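Local coordinates for stress responsive alpha-beta protein (Jannaschia sp., PDB 3BB5), which is of unknown function but belongs to the stress-responsive A/B barrel family and forms a dimer of ferredoxin-like subunits, at residues V25-E30 / D36-A41; A43-L48 / D88-H93; M102-C107 / D112-V117. One frame throughout, in Å; residues are numbered along the deposited sequence. Where two conformers were deposited one is given.

Contact 1. Residues V25-E30 / D36-A41; sequences VMLEPE and DRIMEA
The first strand-to-helix connection of the ferredoxin-like fold is closed here: Leu27, at the end of strand 21-27, and Pro29, in the loop that follows, both pack on Ile38 in the first half of helix 34-48. Leu27 and Ile38 reach toward each other tip to tip. Leu27 CD1 sits 3.8 Å from Ile38 CG2 and 4.1 Å from Ile38 CD1, so a single methyl of the leucine rests against both the branch methyl CG2 and the terminal methyl CD1 of the isoleucine. With CG1 of Ile38 anti to the carbonyl carbon (chi1 -70°) and the chain extended beyond it, CD1 is carried out to the loop. There it meets Pro29 across its path, the two side chains crossing at about a right angle, with Pro29 CG 4.0 Å from Ile38 CD1. Leu103 of helix 94-105 touches both Leu27 and Ile38, bringing that helix into the same apolar cluster. Glu28, whose CB points away from helix 34-48, forms a salt bridge with Arg72. What joins strand and helix here is purely aliphatic; this pairing itself supplies no polar direction, so it depends on close fit and on the exclusion of water.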
loop_
_atom_site.group_PDB
_atom_site.type_symbol
_atom_site.label_atom_id
_atom_site.label_comp_id
_atom_site.label_asym_id
_atom_site.label_seq_id
_atom_site.Cartn_x
_atom_site.Cartn_y
_atom_site.Cartn_z
ATOM N N VAL A 25 -4.806 -1.976 2.567
ATOM C CA VAL A 25 -5.165 -2.561 3.858
ATOM C C VAL A 25 -4.122 -3.636 4.186
ATOM O O VAL A 25 -4.013 -4.618 3.454
ATOM C CB VAL A 25 -6.611 -3.176 3.820
ATOM C CG1 VAL A 25 -6.988 -3.781 5.164
ATOM C CG2 VAL A 25 -7.632 -2.126 3.353
HETATM N N MSE A 26 -3.334 -3.402 5.246
HETATM C CA MSE A 26 -2.320 -4.350 5.737
HETATM C C MSE A 26 -2.766 -5.044 7.025
HETATM O O MSE A 26 -3.244 -4.413 7.956
HETATM C CB MSE A 26 -0.984 -3.639 5.951
HETATM C CG MSE A 26 -0.445 -2.913 4.703
HETATM SE SE MSE A 26 -0.177 -4.086 3.165
HETATM C CE MSE A 26 1.021 -5.402 3.992
ATOM N N LEU A 27 -2.626 -6.362 7.060
ATOM C CA LEU A 27 -3.291 -7.167 8.078
ATOM C C LEU A 27 -2.255 -7.803 8.943
ATOM O O LEU A 27 -1.231 -8.191 8.443
ATOM C CB LEU A 27 -4.157 -8.248 7.437
ATOM C CG LEU A 27 -5.339 -7.779 6.578
ATOM C CD1 LEU A 27 -5.922 -8.995 5.825
ATOM C CD2 LEU A 27 -6.429 -7.049 7.403
ATOM N N GLU A 28 -2.562 -7.889 10.239
ATOM C CA GLU A 28 -1.760 -8.535 11.284
ATOM C C GLU A 28 -2.535 -9.770 11.849
ATOM O O GLU A 28 -3.252 -9.655 12.852
ATOM C CB GLU A 28 -1.537 -7.496 12.397
ATOM C CG GLU A 28 -0.211 -7.477 13.017
ATOM C CD GLU A 28 -0.156 -6.517 14.200
ATOM O OE1 GLU A 28 -0.411 -5.296 13.982
ATOM O OE2 GLU A 28 0.152 -6.996 15.323
ATOM N N PRO A 29 -2.426 -10.947 11.188
ATOM C CA PRO A 29 -3.179 -12.133 11.645
ATOM C C PRO A 29 -2.886 -12.523 13.087
ATOM O O PRO A 29 -1.748 -12.373 13.535
ATOM C CB PRO A 29 -2.723 -13.243 10.686
ATOM C CG PRO A 29 -2.248 -12.527 9.474
ATOM C CD PRO A 29 -1.637 -11.234 9.969
ATOM N N GLU A 30 -3.904 -12.997 13.807
ATOM C CA GLU A 30 -3.741 -13.425 15.183
ATOM C C GLU A 30 -4.658 -14.616 15.474
ATOM O O GLU A 30 -5.878 -14.527 15.286
ATOM C CB GLU A 30 -4.059 -12.254 16.119
ATOM C CG GLU A 30 -3.747 -12.503 17.588
ATOM C CD GLU A 30 -2.301 -12.853 17.816
ATOM O OE1 GLU A 30 -1.427 -11.985 17.578
ATOM O OE2 GLU A 30 -2.042 -14.009 18.203
ATOM N N ASP A 36 -6.741 -18.683 7.191
ATOM C CA ASP A 36 -7.868 -19.344 6.555
ATOM C C ASP A 36 -9.083 -18.420 6.427
ATOM O O ASP A 36 -9.685 -18.345 5.370
ATOM C CB ASP A 36 -8.279 -20.628 7.316
ATOM C CG ASP A 36 -7.392 -21.835 6.988
ATOM O OD1 ASP A 36 -6.308 -21.664 6.381
ATOM O OD2 ASP A 36 -7.769 -22.963 7.370
ATOM N N ARG A 37 -9.433 -17.730 7.507
ATOM C CA ARG A 37 -10.592 -16.850 7.505
ATOM C C ARG A 37 -10.336 -15.657 6.599
ATOM O O ARG A 37 -11.216 -15.218 5.874
ATOM C CB ARG A 37 -10.893 -16.360 8.924
ATOM C CG ARG A 37 -12.247 -15.643 9.021
ATOM C CD ARG A 37 -12.780 -15.422 10.450
ATOM N NE ARG A 37 -12.531 -16.559 11.330
ATOM C CZ ARG A 37 -11.506 -16.647 12.173
ATOM N NH1 ARG A 37 -10.633 -15.676 12.277
ATOM N NH2 ARG A 37 -11.354 -17.722 12.913
ATOM N N ILE A 38 -9.109 -15.140 6.658
ATOM C CA ILE A 38 -8.687 -14.023 5.799
ATOM C C ILE A 38 -8.759 -14.397 4.344
ATOM O O ILE A 38 -9.159 -13.592 3.530
ATOM C CB ILE A 38 -7.278 -13.523 6.136
ATOM C CG1 ILE A 38 -7.335 -12.808 7.503
ATOM C CG2 ILE A 38 -6.734 -12.618 4.979
ATOM C CD1 ILE A 38 -6.016 -12.373 8.108
HETATM N N MSE A 39 -8.367 -15.632 4.026
HETATM C CA MSE A 39 -8.445 -16.125 2.654
HETATM C C MSE A 39 -9.899 -16.285 2.157
HETATM O O MSE A 39 -10.173 -15.996 0.989
HETATM C CB MSE A 39 -7.648 -17.442 2.486
HETATM C CG MSE A 39 -6.123 -17.307 2.593
HETATM SE SE MSE A 39 -5.268 -15.807 1.661
HETATM C CE MSE A 39 -5.979 -16.131 -0.124
ATOM N N GLU A 40 -10.821 -16.734 3.016
ATOM C CA GLU A 40 -12.268 -16.660 2.693
ATOM C C GLU A 40 -12.742 -15.215 2.468
ATOM O O GLU A 40 -13.531 -14.952 1.549
ATOM C CB GLU A 40 -13.146 -17.339 3.759
ATOM C CG GLU A 40 -13.798 -18.724 3.350
ATOM N N ALA A 41 -12.287 -14.283 3.305
ATOM C CA ALA A 41 -12.615 -12.855 3.129
ATOM C C ALA A 41 -12.088 -12.317 1.783
ATOM O O ALA A 41 -12.776 -11.591 1.105
ATOM C CB ALA A 41 -12.092 -12.045 4.273
#

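Contact 2. Residues A43-L48 / D88-H93; sequences AILDGL and DAYAVH. With EDO (1,2-ethanediol), chain G.
Leu48 and His93 both hold CG anti to the backbone N, with chi1 at 176° and -171°, and these torsions send the two side chains past each other in opposite directions. Leu48 CD1 ends up over one face of the imidazole, almost exactly above its middle: a CH-pi contact with the methyl 3.5 Å from the ring centroid and only 9° off the normal. The nearest single ring atom is His93 CE1, 3.5 Å from Leu48 CD1, with the other four not much farther. The ring is also fixed from its polar side, because His93 is the N-cap of helix 94-105 and its ND1 bonds to the backbone N of Thr95. An alanine in place of His93 is likely to leave both that amide without its side-chain cap and the Leu48 methyl without the flat surface it lies on.

The other branch of Leu48 turns to Tyr90, with Leu48 CD2 4.3 Å from Tyr90 CD2, and Leu45 joins from the preceding turn, its CD1 4.3 Å from Tyr90 OH. Both leucines meet the phenol ring obliquely. The hydroxyl of this buried tyrosine has a polar partner in a molecule of 1,2-ethanediol, probably from the crystallisation liquor: Tyr90 OH and O2 of the diol are hydrogen-bonded at 3.1 Å, with O2 at the ring's edge and in its plane. The same diol is bonded to His23 NE2, and the tyrosine ring also meets those of Phe81 and His96.

Leucines from the end of helix 34-48 thus pack against the end of helix 84-92 and the capped start of helix 94-105, helix-to-helix packing on the sheet of a ferredoxin-like fold, beside a bound diol, which may mark a small pocket.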
loop_
_atom_site.group_PDB
_atom_site.type_symbol
_atom_site.label_atom_id
_atom_site.label_comp_id
_atom_site.label_asym_id
_atom_site.label_seq_id
_atom_site.Cartn_x
_atom_site.Cartn_y
_atom_site.Cartn_z
ATOM N N ALA A 43 -11.700 -14.142 -1.043
ATOM C CA ALA A 43 -12.608 -14.701 -2.049
ATOM C C ALA A 43 -13.926 -13.968 -2.065
ATOM O O ALA A 43 -14.509 -13.773 -3.132
ATOM C CB ALA A 43 -12.860 -16.205 -1.811
ATOM N N ILE A 44 -14.408 -13.570 -0.890
ATOM C CA ILE A 44 -15.632 -12.770 -0.796
ATOM C C ILE A 44 -15.458 -11.379 -1.485
ATOM O O ILE A 44 -16.297 -10.948 -2.272
ATOM C CB ILE A 44 -16.135 -12.645 0.672
ATOM C CG1 ILE A 44 -16.681 -14.001 1.154
ATOM C CG2 ILE A 44 -17.190 -11.538 0.788
ATOM C CD1 ILE A 44 -16.813 -14.183 2.700
ATOM N N LEU A 45 -14.351 -10.715 -1.206
ATOM C CA LEU A 45 -14.014 -9.452 -1.867
ATOM C C LEU A 45 -13.690 -9.539 -3.375
ATOM O O LEU A 45 -14.130 -8.671 -4.133
ATOM C CB LEU A 45 -12.923 -8.763 -1.102
ATOM C CG LEU A 45 -13.297 -8.360 0.341
ATOM C CD1 LEU A 45 -12.080 -7.710 1.013
ATOM C CD2 LEU A 45 -14.512 -7.439 0.373
ATOM N N ASP A 46 -13.021 -10.610 -3.818
ATOM C CA ASP A 46 -12.850 -10.877 -5.260
ATOM C C ASP A 46 -14.197 -10.935 -5.998
ATOM O O ASP A 46 -14.325 -10.432 -7.113
ATOM C CB ASP A 46 -12.086 -12.179 -5.538
ATOM C CG ASP A 46 -10.575 -12.051 -5.316
ATOM O OD1 ASP A 46 -10.044 -10.927 -5.433
ATOM O OD2 ASP A 46 -9.918 -13.066 -4.968
ATOM N N GLY A 47 -15.189 -11.547 -5.360
ATOM C CA GLY A 47 -16.526 -11.615 -5.910
ATOM C C GLY A 47 -17.227 -10.298 -5.968
ATOM O O GLY A 47 -17.959 -10.033 -6.906
ATOM N N LEU A 48 -17.044 -9.477 -4.948
ATOM C CA LEU A 48 -17.658 -8.161 -4.918
ATOM C C LEU A 48 -17.100 -7.149 -5.927
ATOM O O LEU A 48 -17.877 -6.446 -6.564
ATOM C CB LEU A 48 -17.640 -7.570 -3.500
ATOM C CG LEU A 48 -18.166 -6.140 -3.359
ATOM C CD1 LEU A 48 -19.648 -6.071 -3.723
ATOM C CD2 LEU A 48 -17.844 -5.591 -1.968
ATOM N N ASP A 88 -16.963 4.864 -0.578
ATOM C CA ASP A 88 -18.126 4.813 0.309
ATOM C C ASP A 88 -19.150 3.768 -0.095
ATOM O O ASP A 88 -19.772 3.158 0.755
ATOM C CB ASP A 88 -18.827 6.165 0.337
ATOM C CG ASP A 88 -17.965 7.272 0.923
ATOM O OD1 ASP A 88 -16.993 6.983 1.662
ATOM O OD2 ASP A 88 -18.279 8.436 0.618
ATOM N N ALA A 89 -19.336 3.577 -1.394
ATOM C CA ALA A 89 -20.200 2.523 -1.912
ATOM C C ALA A 89 -19.703 1.171 -1.454
ATOM O O ALA A 89 -20.469 0.324 -1.064
ATOM C CB ALA A 89 -20.245 2.563 -3.406
ATOM N N TYR A 90 -18.384 1.003 -1.465
ATOM C CA TYR A 90 -17.738 -0.225 -1.028
ATOM C C TYR A 90 -17.845 -0.442 0.473
ATOM O O TYR A 90 -18.176 -1.537 0.928
ATOM C CB TYR A 90 -16.304 -0.193 -1.536
ATOM C CG TYR A 90 -15.306 -1.106 -0.867
ATOM C CD1 TYR A 90 -14.601 -0.683 0.224
ATOM C CD2 TYR A 90 -15.011 -2.343 -1.386
ATOM C CE1 TYR A 90 -13.665 -1.468 0.801
ATOM C CE2 TYR A 90 -14.095 -3.141 -0.803
ATOM C CZ TYR A 90 -13.414 -2.696 0.295
ATOM O OH TYR A 90 -12.444 -3.460 0.896
ATOM N N ALA A 91 -17.575 0.615 1.236
ATOM C CA ALA A 91 -17.681 0.605 2.686
ATOM C C ALA A 91 -18.998 0.004 3.163
ATOM O O ALA A 91 -18.999 -0.874 4.016
ATOM C CB ALA A 91 -17.555 2.013 3.220
ATOM N N VAL A 92 -20.106 0.471 2.584
ATOM C CA VAL A 92 -21.426 0.169 3.083
ATOM C C VAL A 92 -22.036 -1.082 2.519
ATOM O O VAL A 92 -23.035 -1.544 3.033
ATOM C CB VAL A 92 -22.412 1.345 2.832
ATOM C CG1 VAL A 92 -21.925 2.579 3.558
ATOM C CG2 VAL A 92 -22.604 1.616 1.322
ATOM N N HIS A 93 -21.474 -1.641 1.456
ATOM C CA HIS A 93 -22.089 -2.801 0.820
ATOM C C HIS A 93 -22.077 -3.982 1.805
ATOM O O HIS A 93 -21.055 -4.214 2.460
ATOM C CB HIS A 93 -21.322 -3.154 -0.471
ATOM C CG HIS A 93 -21.995 -4.193 -1.313
ATOM N ND1 HIS A 93 -22.016 -5.529 -0.983
ATOM C CD2 HIS A 93 -22.657 -4.088 -2.488
ATOM C CE1 HIS A 93 -22.677 -6.199 -1.913
ATOM N NE2 HIS A 93 -23.079 -5.346 -2.835
HETATM C C1 EDO G . -10.929 -2.832 6.016
HETATM O O1 EDO G . -11.699 -2.013 6.911
HETATM C C2 EDO G . -11.745 -3.258 4.788
HETATM O O2 EDO G . -11.468 -2.426 3.638
#

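Contact 3. Residues M102-C107 / D112-V117; sequences MLVASC and DGILVV
Ser106 OG is gripped from two directions. It donates to Met102 O, one turn back in helix 94-105, over 2.6 Å and nearly along the C=O axis (161° at the oxygen), and it accepts from Arg37 NH1 of helix 34-48. This hydroxyl, used as both donor and acceptor, ties the buried Ser106 back to helix 94-105 and across to helix 34-48; the backbone bond from Ser106 N to Leu103 O is weak by comparison. Just past it, the chain turns so that Cys107 faces the start of strand 114-120.

Ile114 carries most of the packing from the strand side. Its CG1 lies anti to the carbonyl carbon (chi1 -60°) and the chain continues extended, which drives CD1 against Leu103 and Val104 of the helix. There the methyl comes within 3.6 Å of Val104 CG2, the two side chains crossing at about a right angle, and lies 4.3 Å from Leu103 CB. Farther back along the same side chain, Ile114 CG1 is touched by Cys107 SG at 4.0 Å. Gly113, directly before, lets the backbones draw close: its CA is 5.3 Å from Cys107 CA, and Cys107 CB lies 3.9 Å from Gly113 O. A beta carbon at Gly113 would come tight against Cys107 CB.

Farther along the strand come contacts with the second subunit: Leu115, on the other face of the strand from Ile114, packs on Lys69 of that subunit, and the backbone Val116 O accepts a bond from Ser70 OG of that subunit. The arrangement is the helix-to-strand return that ends the second split beta-alpha-beta unit of a ferredoxin-like fold, its last strand laid beside strand 21-27 and also meeting the partner subunit, as in dimeric alpha-beta barrels.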
loop_
_atom_site.group_PDB
_atom_site.type_symbol
_atom_site.label_atom_id
_atom_site.label_comp_id
_atom_site.label_asym_id
_atom_site.label_seq_id
_atom_site.Cartn_x
_atom_site.Cartn_y
_atom_site.Cartn_z
HETATM N N MSE A 102 -14.944 -10.310 9.351
HETATM C CA MSE A 102 -14.073 -11.482 9.358
HETATM C C MSE A 102 -12.601 -11.145 9.521
HETATM O O MSE A 102 -11.852 -11.901 10.094
HETATM C CB MSE A 102 -14.263 -12.256 8.044
HETATM C CG MSE A 102 -15.646 -12.853 7.874
HETATM SE SE MSE A 102 -15.844 -13.610 6.088
HETATM C CE MSE A 102 -14.524 -15.061 6.325
ATOM N N LEU A 103 -12.196 -10.015 8.967
ATOM C CA LEU A 103 -10.793 -9.546 9.018
ATOM C C LEU A 103 -10.473 -9.064 10.405
ATOM O O LEU A 103 -9.385 -9.324 10.906
ATOM C CB LEU A 103 -10.551 -8.393 8.027
ATOM C CG LEU A 103 -10.617 -8.707 6.535
ATOM C CD1 LEU A 103 -10.622 -7.370 5.677
ATOM C CD2 LEU A 103 -9.439 -9.635 6.169
ATOM N N VAL A 104 -11.425 -8.349 11.009
ATOM C CA VAL A 104 -11.295 -7.858 12.366
ATOM C C VAL A 104 -11.231 -8.999 13.354
ATOM O O VAL A 104 -10.488 -8.917 14.328
ATOM C CB VAL A 104 -12.452 -6.892 12.712
ATOM C CG1 VAL A 104 -12.682 -6.767 14.228
ATOM C CG2 VAL A 104 -12.172 -5.530 12.097
ATOM N N ALA A 105 -12.018 -10.045 13.120
ATOM C CA ALA A 105 -12.003 -11.253 13.959
ATOM C C ALA A 105 -10.705 -12.070 13.810
ATOM O O ALA A 105 -10.383 -12.869 14.657
ATOM C CB ALA A 105 -13.223 -12.132 13.638
ATOM N N SER A 106 -9.976 -11.851 12.720
ATOM C CA SER A 106 -8.754 -12.574 12.391
ATOM C C SER A 106 -7.455 -11.820 12.728
ATOM O O SER A 106 -6.369 -12.337 12.509
ATOM C CB SER A 106 -8.766 -12.841 10.888
ATOM O OG SER A 106 -9.894 -13.584 10.534
ATOM N N CYS A 107 -7.549 -10.592 13.232
ATOM C CA CYS A 107 -6.356 -9.800 13.470
ATOM C C CYS A 107 -6.112 -9.462 14.899
ATOM O O CYS A 107 -7.020 -9.489 15.735
ATOM C CB CYS A 107 -6.379 -8.505 12.645
ATOM S SG CYS A 107 -6.221 -8.813 10.858
ATOM N N ASP A 112 -7.374 -2.729 15.564
ATOM C CA ASP A 112 -6.019 -2.214 15.814
ATOM C C ASP A 112 -4.927 -2.985 15.063
ATOM O O ASP A 112 -3.818 -2.471 14.902
ATOM C CB ASP A 112 -5.682 -2.200 17.321
ATOM C CG ASP A 112 -6.683 -1.391 18.143
ATOM O OD1 ASP A 112 -7.627 -0.814 17.535
ATOM O OD2 ASP A 112 -6.533 -1.351 19.388
ATOM N N GLY A 113 -5.205 -4.210 14.623
ATOM C CA GLY A 113 -4.233 -4.974 13.811
ATOM C C GLY A 113 -4.428 -4.835 12.316
ATOM O O GLY A 113 -3.974 -5.687 11.547
ATOM N N ILE A 114 -5.119 -3.766 11.918
ATOM C CA ILE A 114 -5.410 -3.456 10.518
ATOM C C ILE A 114 -5.010 -1.999 10.262
ATOM O O ILE A 114 -5.569 -1.089 10.879
ATOM C CB ILE A 114 -6.921 -3.597 10.190
ATOM C CG1 ILE A 114 -7.404 -5.037 10.459
ATOM C CG2 ILE A 114 -7.189 -3.136 8.726
ATOM C CD1 ILE A 114 -8.939 -5.215 10.454
ATOM N N LEU A 115 -4.015 -1.833 9.385
ATOM C CA LEU A 115 -3.511 -0.546 8.864
ATOM C C LEU A 115 -4.216 -0.204 7.570
ATOM O O LEU A 115 -4.206 -1.010 6.663
ATOM C CB LEU A 115 -2.006 -0.665 8.554
ATOM C CG LEU A 115 -1.352 0.588 7.972
ATOM C CD1 LEU A 115 -1.163 1.607 9.039
ATOM C CD2 LEU A 115 -0.045 0.279 7.343
ATOM N N VAL A 116 -4.828 0.973 7.485
ATOM C CA VAL A 116 -5.508 1.371 6.273
ATOM C C VAL A 116 -4.937 2.748 5.863
ATOM O O VAL A 116 -4.911 3.687 6.663
ATOM C CB VAL A 116 -7.012 1.387 6.473
ATOM C CG1 VAL A 116 -7.727 1.758 5.195
ATOM C CG2 VAL A 116 -7.466 0.051 6.973
ATOM N N VAL A 117 -4.424 2.802 4.630
ATOM C CA VAL A 117 -3.934 4.007 3.955
ATOM C C VAL A 117 -4.892 4.341 2.812
ATOM O O VAL A 117 -5.419 3.455 2.168
ATOM C CB VAL A 117 -2.554 3.733 3.338
ATOM C CG1 VAL A 117 -2.121 4.869 2.458
ATOM C CG2 VAL A 117 -1.504 3.431 4.441
#

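The contacts follow one another along the chain: contacts 1 and 3 attach helices to the antiparallel sheet, and contact 2 joins the helices to one another. Contacts 1 and 2 use successive parts of helix 34-48, their centres about 15 Å apart: the first faces strand 21-27, the second the junction of helices 84-92 and 94-105. Contact 3, centred about 7 Å from contact 1, joins the far end of helix 94-105 to strand 114-120, the neighbour of strand 21-27. Contacts 2 and 3 lie about 16 Å apart but touch through Ile44 and Met102. Helix 34-48 is thus engaged near its two ends, while strand residues such as Met26 and Val117 meet across the dimer.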